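Long-range contacts in esterase (uncultured bacterium pCosCE1, PDB 7ATL), which hydrolyses carboxylic esters as a family VIII carboxylesterase with a beta-lactamase-like fold and also shows promiscuous acyltransferase activity: residues L296-V302 with F315-V321; Q332-L337 with F348-A353. Residue numbers count along the deposited sequence, not the author numbering.

Contact 1: L296-V302 with F315-V321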
loop_
_atom_site.group_PDB
_atom_site.type_symbol
_atom_site.label_atom_id
_atom_site.label_comp_id
_atom_site.label_asym_id
_atom_site.label_seq_id
_atom_site.Cartn_x
_atom_site.Cartn_y
_atom_site.Cartn_z
ATOM N N LEU A 296 -1.335 12.159 14.442
ATOM C CA LEU A 296 -1.207 13.074 13.276
ATOM C C LEU A 296 -1.481 12.292 11.983
ATOM O O LEU A 296 -2.239 12.801 11.129
ATOM C CB LEU A 296 0.197 13.682 13.262
ATOM C CG LEU A 296 0.540 14.559 12.058
ATOM C CD1 LEU A 296 -0.420 15.734 11.958
ATOM C CD2 LEU A 296 1.988 15.057 12.127
ATOM N N MET A 297 -0.930 11.078 11.868
ATOM C CA MET A 297 -0.991 10.283 10.618
ATOM C C MET A 297 -2.445 9.882 10.312
ATOM O O MET A 297 -2.742 9.663 9.120
ATOM C CB MET A 297 -0.054 9.070 10.697
ATOM C CG MET A 297 1.396 9.490 10.751
ATOM S SD MET A 297 2.545 8.136 10.998
ATOM C CE MET A 297 2.271 7.267 9.453
ATOM N N ARG A 298 -3.342 9.845 11.309
ATOM C CA ARG A 298 -4.754 9.387 11.141
ATOM C C ARG A 298 -5.733 10.565 11.281
ATOM O O ARG A 298 -6.964 10.351 11.304
ATOM C CB ARG A 298 -5.071 8.253 12.129
ATOM C CG ARG A 298 -4.940 8.611 13.609
ATOM C CD ARG A 298 -5.825 7.755 14.502
ATOM N NE ARG A 298 -5.382 7.777 15.888
ATOM C CZ ARG A 298 -4.360 7.078 16.362
ATOM N NH1 ARG A 298 -3.648 6.287 15.575
ATOM N NH2 ARG A 298 -4.031 7.193 17.632
ATOM N N GLN A 299 -5.235 11.789 11.332
ATOM C CA GLN A 299 -6.111 12.955 11.066
ATOM C C GLN A 299 -6.598 12.908 9.612
ATOM O O GLN A 299 -5.873 12.384 8.730
ATOM C CB GLN A 299 -5.379 14.258 11.348
ATOM C CG GLN A 299 -5.199 14.531 12.831
ATOM C CD GLN A 299 -4.289 15.718 13.020
ATOM O OE1 GLN A 299 -3.586 15.819 14.028
ATOM N NE2 GLN A 299 -4.276 16.613 12.033
ATOM N N ALA A 300 -7.778 13.465 9.370
ATOM C CA ALA A 300 -8.352 13.656 8.020
ATOM C C ALA A 300 -7.720 14.889 7.342
ATOM O O ALA A 300 -8.456 15.854 7.088
ATOM C CB ALA A 300 -9.851 13.785 8.131
ATOM N N HIS A 301 -6.412 14.834 7.031
ATOM C CA HIS A 301 -5.661 15.851 6.237
ATOM C C HIS A 301 -6.423 16.098 4.938
ATOM O O HIS A 301 -6.445 17.228 4.515
ATOM C CB HIS A 301 -4.215 15.429 5.954
ATOM C CG HIS A 301 -3.376 15.333 7.183
ATOM N ND1 HIS A 301 -2.824 16.444 7.778
ATOM C CD2 HIS A 301 -3.022 14.268 7.939
ATOM C CE1 HIS A 301 -2.158 16.061 8.845
ATOM N NE2 HIS A 301 -2.261 14.733 8.962
ATOM N N VAL A 302 -7.045 15.055 4.389
ATOM C CA VAL A 302 -8.050 15.128 3.301
ATOM C C VAL A 302 -9.389 14.721 3.910
ATOM O O VAL A 302 -9.427 13.657 4.516
ATOM C CB VAL A 302 -7.668 14.220 2.121
ATOM C CG1 VAL A 302 -8.859 13.958 1.215
ATOM C CG2 VAL A 302 -6.506 14.803 1.340
ATOM N N PHE A 315 -8.453 10.959 3.963
ATOM C CA PHE A 315 -7.081 10.423 3.856
ATOM C C PHE A 315 -6.157 11.165 4.814
ATOM O O PHE A 315 -6.284 12.408 4.997
ATOM C CB PHE A 315 -6.563 10.543 2.428
ATOM C CG PHE A 315 -5.548 9.493 2.075
ATOM C CD1 PHE A 315 -5.943 8.255 1.616
ATOM C CD2 PHE A 315 -4.196 9.744 2.208
ATOM C CE1 PHE A 315 -5.002 7.294 1.291
ATOM C CE2 PHE A 315 -3.258 8.785 1.861
ATOM C CZ PHE A 315 -3.662 7.552 1.430
ATOM N N GLY A 316 -5.241 10.403 5.399
ATOM C CA GLY A 316 -4.256 10.880 6.373
ATOM C C GLY A 316 -2.881 10.828 5.765
ATOM O O GLY A 316 -2.752 11.283 4.606
ATOM N N PHE A 317 -1.907 10.345 6.541
ATOM C CA PHE A 317 -0.553 9.971 6.095
ATOM C C PHE A 317 -0.420 8.461 6.261
ATOM O O PHE A 317 -0.342 8.006 7.433
ATOM C CB PHE A 317 0.513 10.695 6.908
ATOM C CG PHE A 317 0.431 12.200 6.946
ATOM C CD1 PHE A 317 -0.168 12.924 5.925
ATOM C CD2 PHE A 317 1.001 12.901 8.002
ATOM C CE1 PHE A 317 -0.227 14.309 5.971
ATOM C CE2 PHE A 317 0.961 14.283 8.036
ATOM C CZ PHE A 317 0.346 14.986 7.018
ATOM N N GLY A 318 -0.453 7.717 5.145
ATOM C CA GLY A 318 -0.257 6.253 5.111
ATOM C C GLY A 318 -1.501 5.464 4.720
ATOM O O GLY A 318 -1.349 4.306 4.335
ATOM N N GLY A 319 -2.694 6.051 4.808
ATOM C CA GLY A 319 -3.926 5.403 4.312
ATOM C C GLY A 319 -5.150 6.272 4.515
ATOM O O GLY A 319 -4.983 7.427 4.861
ATOM N N ALA A 320 -6.330 5.706 4.286
ATOM C CA ALA A 320 -7.637 6.391 4.365
ATOM C C ALA A 320 -8.086 6.446 5.832
ATOM O O ALA A 320 -7.809 5.479 6.593
ATOM C CB ALA A 320 -8.668 5.680 3.512
ATOM N N VAL A 321 -8.748 7.546 6.197
ATOM C CA VAL A 321 -9.221 7.831 7.569
ATOM C C VAL A 321 -10.736 7.775 7.529
ATOM O O VAL A 321 -11.304 8.487 6.702
ATOM C CB VAL A 321 -8.743 9.209 8.045
ATOM C CG1 VAL A 321 -9.449 9.636 9.338
ATOM C CG2 VAL A 321 -7.230 9.241 8.188
#
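A chain leaving a helix can be fastened to a glycine-rich turn, as here. Leu296, near the end of helix 291-297, sets its CG 4.1 Å from CE2 of Phe317, the residue most covered by this contact. Met297 O accepts from Phe317 N at 2.8 Å. Gly316 fits closely against Met297, its CA 3.4 Å from Met297 O in a CA-H...O contact; a side chain here would collide with that carbonyl. The CA-to-CB bond of Arg298 leads away, and its guanidinium reaches Tyr349; its O lies 3.2 Å from Val321 CG1. Ala300 centres an inverse gamma turn. His301 lays its ring on that of Phe317 as an offset stack, centroids 3.8 Å apart and planes at 10°, and its NE2 donates to Leu296 O at 2.9 Å. His301 and Val302 together face Phe315 in a classic beta bulge, closed by Val302 N to Phe315 O at 2.8 Å and Phe315 N to Val302 O at 2.9 Å, beside the outermost sheet strand, 313-315. Ser116 OG hydrogen-bonds Gly316 O, and Phe317 also touches helices 67-80 and 111-116. Backbone hydrogen bonds at Met297 and Val302 thus hold the segments, while His301, protonated at NE2, is fixed at its ring edge and stacks by its face.

Contact 2: Q332-L337 with F348-A353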
loop_
_atom_site.group_PDB
_atom_site.type_symbol
_atom_site.label_atom_id
_atom_site.label_comp_id
_atom_site.label_asym_id
_atom_site.label_seq_id
_atom_site.Cartn_x
_atom_site.Cartn_y
_atom_site.Cartn_z
ATOM N N GLN A 332 -16.309 -0.830 11.655
ATOM C CA GLN A 332 -15.075 -0.102 12.061
ATOM C C GLN A 332 -15.498 1.223 12.701
ATOM O O GLN A 332 -16.562 1.727 12.371
ATOM C CB GLN A 332 -14.147 0.165 10.878
ATOM C CG GLN A 332 -13.670 -1.085 10.171
ATOM C CD GLN A 332 -13.163 -0.832 8.771
ATOM O OE1 GLN A 332 -13.828 -0.239 7.925
ATOM N NE2 GLN A 332 -11.960 -1.314 8.525
ATOM N N HIS A 333 -14.689 1.748 13.604
ATOM C CA HIS A 333 -14.998 2.990 14.348
ATOM C C HIS A 333 -14.243 4.167 13.712
ATOM O O HIS A 333 -13.160 3.956 13.118
ATOM C CB HIS A 333 -14.657 2.818 15.833
ATOM C CG HIS A 333 -15.461 1.787 16.562
ATOM N ND1 HIS A 333 -15.146 0.450 16.532
ATOM C CD2 HIS A 333 -16.504 1.908 17.420
ATOM C CE1 HIS A 333 -15.995 -0.210 17.296
ATOM N NE2 HIS A 333 -16.832 0.660 17.857
ATOM N N ASN A 334 -14.772 5.375 13.881
ATOM C CA ASN A 334 -14.119 6.607 13.402
ATOM C C ASN A 334 -12.685 6.619 13.905
ATOM O O ASN A 334 -12.474 6.173 15.027
ATOM C CB ASN A 334 -14.906 7.838 13.810
ATOM C CG ASN A 334 -16.276 7.862 13.165
ATOM O OD1 ASN A 334 -16.520 7.328 12.083
ATOM N ND2 ASN A 334 -17.203 8.479 13.851
ATOM N N GLY A 335 -11.753 7.080 13.062
ATOM C CA GLY A 335 -10.302 7.128 13.337
ATOM C C GLY A 335 -9.542 5.946 12.739
ATOM O O GLY A 335 -8.297 5.955 12.813
ATOM N N THR A 336 -10.266 4.942 12.229
ATOM C CA THR A 336 -9.719 3.747 11.552
ATOM C C THR A 336 -8.848 4.208 10.386
ATOM O O THR A 336 -9.280 5.091 9.634
ATOM C CB THR A 336 -10.834 2.817 11.077
ATOM O OG1 THR A 336 -11.324 2.148 12.231
ATOM C CG2 THR A 336 -10.359 1.773 10.099
ATOM N N LEU A 337 -7.633 3.680 10.312
ATOM C CA LEU A 337 -6.695 3.901 9.190
ATOM C C LEU A 337 -6.701 2.617 8.371
ATOM O O LEU A 337 -6.531 1.556 8.979
ATOM C CB LEU A 337 -5.299 4.213 9.736
ATOM C CG LEU A 337 -4.302 4.733 8.701
ATOM C CD1 LEU A 337 -4.674 6.148 8.272
ATOM C CD2 LEU A 337 -2.878 4.686 9.240
ATOM N N PHE A 348 -5.948 -2.578 8.216
ATOM C CA PHE A 348 -6.524 -1.454 8.986
ATOM C C PHE A 348 -6.175 -1.668 10.449
ATOM O O PHE A 348 -5.977 -2.820 10.863
ATOM C CB PHE A 348 -8.037 -1.310 8.752
ATOM C CG PHE A 348 -8.915 -2.444 9.232
ATOM C CD1 PHE A 348 -9.334 -2.517 10.555
ATOM C CD2 PHE A 348 -9.363 -3.422 8.351
ATOM C CE1 PHE A 348 -10.166 -3.544 10.982
ATOM C CE2 PHE A 348 -10.193 -4.447 8.782
ATOM C CZ PHE A 348 -10.590 -4.510 10.095
ATOM N N TYR A 349 -6.071 -0.569 11.177
ATOM C CA TYR A 349 -6.187 -0.544 12.649
ATOM C C TYR A 349 -7.399 0.317 12.955
ATOM O O TYR A 349 -7.586 1.305 12.237
ATOM C CB TYR A 349 -4.899 -0.059 13.312
ATOM C CG TYR A 349 -4.587 1.397 13.140
ATOM C CD1 TYR A 349 -5.363 2.356 13.745
ATOM C CD2 TYR A 349 -3.457 1.816 12.458
ATOM C CE1 TYR A 349 -5.054 3.704 13.649
ATOM C CE2 TYR A 349 -3.121 3.158 12.360
ATOM C CZ TYR A 349 -3.932 4.105 12.953
ATOM O OH TYR A 349 -3.667 5.433 12.865
ATOM N N ASP A 350 -8.202 -0.120 13.920
ATOM C CA ASP A 350 -9.280 0.664 14.564
ATOM C C ASP A 350 -8.736 1.149 15.917
ATOM O O ASP A 350 -8.528 0.342 16.835
ATOM C CB ASP A 350 -10.533 -0.216 14.614
ATOM C CG ASP A 350 -11.698 0.423 15.335
ATOM O OD1 ASP A 350 -11.434 1.253 16.232
ATOM O OD2 ASP A 350 -12.854 0.073 14.999
ATOM N N PRO A 351 -8.452 2.470 16.089
ATOM C CA PRO A 351 -7.853 2.976 17.332
ATOM C C PRO A 351 -8.784 2.808 18.539
ATOM O O PRO A 351 -8.259 2.546 19.582
ATOM C CB PRO A 351 -7.588 4.457 17.054
ATOM C CG PRO A 351 -8.612 4.807 15.997
ATOM C CD PRO A 351 -8.722 3.561 15.136
ATOM N N GLN A 352 -10.110 2.893 18.341
ATOM C CA GLN A 352 -11.098 2.764 19.445
ATOM C C GLN A 352 -11.134 1.294 19.921
ATOM O O GLN A 352 -11.192 1.090 21.156
ATOM C CB GLN A 352 -12.446 3.382 19.028
ATOM C CG GLN A 352 -12.538 4.900 19.257
ATOM C CD GLN A 352 -13.511 5.654 18.365
ATOM O OE1 GLN A 352 -14.598 5.189 18.035
ATOM N NE2 GLN A 352 -13.134 6.857 17.975
ATOM N N ALA A 353 -11.081 0.318 19.011
ATOM C CA ALA A 353 -11.207 -1.107 19.393
ATOM C C ALA A 353 -9.833 -1.697 19.732
ATOM O O ALA A 353 -9.803 -2.837 20.135
ATOM C CB ALA A 353 -11.919 -1.878 18.310
#
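Leu337, His333 and Tyr349 lose the most surface here, and they mark two different ways of joining the run into strand 337-341 to strand 345-350. Leu337 pairs with Tyr349 as an antiparallel hydrogen-bonded pair: Leu337 N donates to Tyr349 O and Tyr349 N to Leu337 O, both at 3.1 Å. Their side chains share a face of the sheet, where Leu337 CB sits 3.8 Å from the Tyr349 ring centroid in a CH-pi contact. His333, opening a type II beta turn that ends at Thr336, is held by a carboxylate instead. Asp350 OD2 accepts from both His333 N and His333 ND1, each at 2.8 Å, while Asp350 OD1 takes Ala353 N at 3.0 Å in an Asx motif. Positive phi favours glycine at Gly335, where a CB would also clash with Pro351 CG; Gly335 O lies 3.4 Å from Pro351 CD. Around this pairing, Leu337 and Tyr349 pack on helix 271-283, Phe348 lies against strand 355-361 and helix 372-381, whose Tyr381 OH also hydrogen-bonds Asp350 OD2, and the turn leans on strand 320-322.

Local joins become a fold when they share a sheet, and these two do. Contact 1 closes along the chain before contact 2 opens, and their centres lie about 12 Å apart on the same side of the molecule's centre. Both reach the same antiparallel sheet: contact 1 at the edge strand 313-315 and its neighbour 320-322, contact 2 at strands 337-341 and 345-350, next inward. They meet directly, since Arg298 NH1 lies 2.8 Å from Tyr349 OH, a probable hydrogen bond, and Leu337 CD1 packs 3.6 Å from Ala320 O. Successive strand pairs 313-315/320-322 and 337-341/345-350 thus lie next to one another in the sheet of the beta-lactamase-like fold.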